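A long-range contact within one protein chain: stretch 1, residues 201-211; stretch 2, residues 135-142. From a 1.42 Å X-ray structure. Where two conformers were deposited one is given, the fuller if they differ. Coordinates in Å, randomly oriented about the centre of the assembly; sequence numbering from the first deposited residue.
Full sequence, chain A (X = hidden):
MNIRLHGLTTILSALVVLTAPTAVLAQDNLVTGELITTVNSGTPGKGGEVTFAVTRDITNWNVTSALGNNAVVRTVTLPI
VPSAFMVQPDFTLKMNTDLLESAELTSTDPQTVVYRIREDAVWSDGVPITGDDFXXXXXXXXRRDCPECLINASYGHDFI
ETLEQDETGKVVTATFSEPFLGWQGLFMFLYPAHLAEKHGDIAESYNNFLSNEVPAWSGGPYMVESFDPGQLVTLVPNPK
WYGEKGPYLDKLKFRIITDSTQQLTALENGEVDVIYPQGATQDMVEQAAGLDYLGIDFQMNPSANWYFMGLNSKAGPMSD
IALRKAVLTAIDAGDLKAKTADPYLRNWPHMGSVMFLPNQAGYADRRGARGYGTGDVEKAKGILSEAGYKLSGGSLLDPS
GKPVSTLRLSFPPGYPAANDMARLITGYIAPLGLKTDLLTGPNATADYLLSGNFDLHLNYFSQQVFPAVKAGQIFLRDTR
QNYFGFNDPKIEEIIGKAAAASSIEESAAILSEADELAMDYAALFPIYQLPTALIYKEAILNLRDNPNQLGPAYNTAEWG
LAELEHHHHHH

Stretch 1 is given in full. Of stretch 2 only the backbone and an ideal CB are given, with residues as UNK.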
# COMPACT_ATOMS: atom_id res chain seq x y z
N ASP A 201 20.92 22.64 3.68
CA ASP A 201 21.51 21.35 3.98
C ASP A 201 20.49 20.25 3.67
O ASP A 201 19.35 20.51 3.27
CB ASP A 201 22.01 21.30 5.42
CG ASP A 201 20.89 21.39 6.44
OD1 ASP A 201 19.71 21.22 6.08
OD2 ASP A 201 21.20 21.63 7.63
N ILE A 202 20.90 19.00 3.86
CA ILE A 202 20.10 17.87 3.37
C ILE A 202 18.73 17.86 4.02
O ILE A 202 17.71 17.66 3.35
CB ILE A 202 20.88 16.55 3.53
CG1 ILE A 202 22.12 16.60 2.63
CG2 ILE A 202 19.99 15.36 3.17
CD1 ILE A 202 22.78 15.26 2.39
N ALA A 203 18.66 18.09 5.33
CA ALA A 203 17.36 18.06 5.99
C ALA A 203 16.45 19.16 5.48
O ALA A 203 15.26 18.95 5.23
CB ALA A 203 17.53 18.17 7.51
N GLU A 204 17.00 20.37 5.35
CA GLU A 204 16.21 21.49 4.84
C GLU A 204 15.68 21.20 3.44
O GLU A 204 14.51 21.43 3.15
CB GLU A 204 17.10 22.75 4.84
CG GLU A 204 16.54 23.96 4.11
CD GLU A 204 15.35 24.59 4.82
OE1 GLU A 204 14.54 25.25 4.13
OE2 GLU A 204 15.22 24.41 6.05
N SER A 205 16.54 20.69 2.56
CA SER A 205 16.12 20.46 1.18
C SER A 205 15.10 19.33 1.08
O SER A 205 14.19 19.41 0.25
CB SER A 205 17.33 20.19 0.29
OG SER A 205 17.98 18.98 0.64
N TYR A 206 15.23 18.30 1.91
CA TYR A 206 14.29 17.19 1.89
C TYR A 206 12.96 17.56 2.54
O TYR A 206 11.88 17.28 1.98
CB TYR A 206 14.94 16.00 2.59
CG TYR A 206 14.09 14.75 2.63
CD1 TYR A 206 14.11 13.84 1.57
CD2 TYR A 206 13.26 14.48 3.71
CE1 TYR A 206 13.34 12.68 1.61
CE2 TYR A 206 12.49 13.33 3.75
CZ TYR A 206 12.54 12.44 2.69
OH TYR A 206 11.76 11.31 2.77
N ASN A 207 13.03 18.19 3.71
CA ASN A 207 11.83 18.51 4.47
C ASN A 207 11.09 19.73 3.92
O ASN A 207 9.87 19.84 4.12
CB ASN A 207 12.19 18.79 5.94
CG ASN A 207 12.66 17.57 6.68
OD1 ASN A 207 12.32 16.43 6.35
ND2 ASN A 207 13.44 17.78 7.72
N ASN A 208 11.78 20.65 3.25
CA ASN A 208 11.16 21.89 2.77
C ASN A 208 11.11 21.93 1.25
O ASN A 208 10.04 21.73 0.68
CB ASN A 208 11.89 23.10 3.38
CG ASN A 208 11.90 23.05 4.90
OD1 ASN A 208 12.95 23.21 5.53
ND2 ASN A 208 10.74 22.81 5.50
N PHE A 209 12.23 22.14 0.57
CA PHE A 209 12.22 22.25 -0.89
C PHE A 209 11.47 21.10 -1.57
O PHE A 209 10.56 21.34 -2.37
CB PHE A 209 13.66 22.34 -1.41
CG PHE A 209 13.79 22.29 -2.90
CD1 PHE A 209 13.26 23.31 -3.70
CD2 PHE A 209 14.46 21.25 -3.52
CE1 PHE A 209 13.39 23.25 -5.08
CE2 PHE A 209 14.59 21.19 -4.90
CZ PHE A 209 14.05 22.21 -5.68
N LEU A 210 11.83 19.85 -1.28
CA LEU A 210 11.24 18.74 -2.00
C LEU A 210 9.82 18.42 -1.53
O LEU A 210 9.06 17.81 -2.28
CB LEU A 210 12.11 17.48 -1.87
CG LEU A 210 13.46 17.55 -2.58
CD1 LEU A 210 14.27 16.29 -2.32
CD2 LEU A 210 13.29 17.76 -4.09
N SER A 211 9.46 18.83 -0.32
CA SER A 211 8.15 18.53 0.24
C SER A 211 7.14 19.63 -0.03
O SER A 211 6.02 19.36 -0.46
CB SER A 211 8.27 18.30 1.75
OG SER A 211 9.03 17.14 2.03
N UNK A 135 23.20 8.95 -4.02
CA UNK A 135 23.81 9.27 -2.74
C UNK A 135 22.92 10.20 -1.93
O UNK A 135 22.73 9.99 -0.72
CB UNK A 135 25.19 9.90 -2.95
N UNK A 136 22.35 11.23 -2.57
CA UNK A 136 21.44 12.12 -1.84
C UNK A 136 20.28 11.33 -1.25
O UNK A 136 19.97 11.46 -0.05
CB UNK A 136 20.91 13.22 -2.76
N UNK A 137 19.63 10.50 -2.05
CA UNK A 137 18.47 9.79 -1.52
C UNK A 137 18.85 8.87 -0.38
O UNK A 137 18.18 8.83 0.66
CB UNK A 137 17.79 8.99 -2.63
N UNK A 138 19.92 8.09 -0.56
CA UNK A 138 20.41 7.22 0.51
C UNK A 138 20.67 8.00 1.80
O UNK A 138 20.27 7.56 2.88
CB UNK A 138 21.69 6.51 0.07
N UNK A 139 21.31 9.16 1.69
CA UNK A 139 21.59 9.96 2.89
C UNK A 139 20.31 10.43 3.57
O UNK A 139 20.26 10.49 4.80
CB UNK A 139 22.46 11.17 2.53
N UNK A 140 19.26 10.73 2.80
CA UNK A 140 18.01 11.11 3.45
C UNK A 140 17.32 9.93 4.13
O UNK A 140 16.53 10.13 5.06
CB UNK A 140 17.06 11.74 2.43
N UNK A 141 17.57 8.70 3.65
CA UNK A 141 16.81 7.54 4.10
C UNK A 141 17.56 6.64 5.08
O UNK A 141 16.93 5.72 5.62
CB UNK A 141 16.39 6.71 2.88
N UNK A 142 18.85 6.85 5.29
CA UNK A 142 19.67 5.85 5.99
C UNK A 142 19.72 6.02 7.50
O UNK A 142 20.42 5.26 8.16
CB UNK A 142 21.10 5.89 5.45

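Two helices, 202-211 and 135-141, cross almost at right angles, 88° between their directions, with axes 10.6 Å apart at closest approach.

Position 135 has nothing of stretch 1 within 5.5 Å of its ideal CB, so the contact sets no preference; it is Ile135.

At position 136 CA-to-CB points sideways and the CB touches nothing, yet the groove between Ile202, Ser205, Tyr206 and Leu210 lies within a long side chain's reach. Its walls are largely apolar, with the Ser205 hydroxyl among them, so a long apolar residue could fill it, and one with a polar tip could also use the hydroxyl. The residue is Tyr136, with chi1 t, the knob of this contact. Its ring packs CE1 against Ile202 CG2 at 4.0 Å and CE2 against Leu210 CD1 at 3.8 Å. Tyr136 OH hydrogen bonds to Ser205 OG at 2.8 Å, and either could be the donor. Tyr136 OH also lies 3.3 Å from Tyr206 N, but the angle is poor, and that amide is already bonded to Ile202 O within its own helix.

Position 137 points away, leaving the choice to other surroundings; it is Phe137. Position 138 is out of reach and equally free; it is Trp138.

Position 139 points sideways, its ideal CB 4.1 Å from Ile202 CD1. An aliphatic stem suits that methyl, and no charge nearby asks for a partner. In Lys139 the stem does this work, CD lying 4.0 Å from Ile202 CD1, while the end of the chain leads away.

Position 140 points toward stretch 1 where the backbones approach most closely, its CA 7.1 Å from that of Ile202. The ideal CB is already 3.7 Å from Tyr206 CD1, which favours a small or beta-branched residue such as Ala, Ser, Thr or Val. Thr140 sets CG2 3.7 Å from Ile202 CG2 and 3.6 Å from Tyr206 CD1. Its CB makes an off-centre CH-pi contact with the Tyr206 ring, and OG1 donates to Phe137 O at 2.8 Å.

Position 141 points sideways, with no contact at CB, but the Tyr206 hydroxyl is available to a longer polar side chain; Gln, Glu, Lys or Arg might serve. Gln141 folds back with chi1 and chi2 both m, and its NE2 donates to Tyr206 OH at 3.2 Å and to Thr140 OG1 at 2.9 Å.

Position 142, beyond the helix, is out of reach and unconstrained here; it is Asn142.

Stretch 2 (135-142) IYFWKTQN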
# COMPACT_ATOMS: atom_id res chain seq x y z
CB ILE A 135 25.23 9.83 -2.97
CG1 ILE A 135 26.14 8.70 -3.43
CG2 ILE A 135 25.77 10.46 -1.70
CD1 ILE A 135 27.46 9.15 -4.01
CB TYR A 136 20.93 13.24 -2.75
CG TYR A 136 19.90 14.12 -2.10
CD1 TYR A 136 20.29 15.22 -1.34
CD2 TYR A 136 18.55 13.87 -2.22
CE1 TYR A 136 19.34 16.04 -0.72
CE2 TYR A 136 17.60 14.67 -1.61
CZ TYR A 136 18.00 15.75 -0.86
OH TYR A 136 17.04 16.53 -0.26
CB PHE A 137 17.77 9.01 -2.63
CG PHE A 137 16.45 8.42 -2.19
CD1 PHE A 137 15.45 9.24 -1.71
CD2 PHE A 137 16.24 7.06 -2.21
CE1 PHE A 137 14.24 8.73 -1.30
CE2 PHE A 137 15.02 6.53 -1.81
CZ PHE A 137 14.02 7.36 -1.35
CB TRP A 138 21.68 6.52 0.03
CG TRP A 138 22.49 5.79 1.08
CD1 TRP A 138 22.12 4.70 1.79
CD2 TRP A 138 23.82 6.11 1.48
NE1 TRP A 138 23.15 4.32 2.64
CE2 TRP A 138 24.20 5.16 2.45
CE3 TRP A 138 24.74 7.10 1.10
CZ2 TRP A 138 25.45 5.18 3.06
CZ3 TRP A 138 25.97 7.12 1.70
CH2 TRP A 138 26.33 6.16 2.68
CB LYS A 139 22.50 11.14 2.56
CG LYS A 139 23.94 10.72 2.29
CD LYS A 139 24.89 11.90 2.18
CE LYS A 139 26.31 11.39 2.01
NZ LYS A 139 27.33 12.48 2.01
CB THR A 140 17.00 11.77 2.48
OG1 THR A 140 16.48 10.81 1.54
CG2 THR A 140 17.61 12.96 1.75
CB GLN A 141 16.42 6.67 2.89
CG GLN A 141 15.58 7.36 1.83
CD GLN A 141 14.28 7.92 2.36
OE1 GLN A 141 13.38 7.17 2.78
NE2 GLN A 141 14.17 9.24 2.38
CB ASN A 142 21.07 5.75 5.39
CG ASN A 142 21.95 6.96 5.68
OD1 ASN A 142 21.67 7.75 6.59
ND2 ASN A 142 23.02 7.08 4.94
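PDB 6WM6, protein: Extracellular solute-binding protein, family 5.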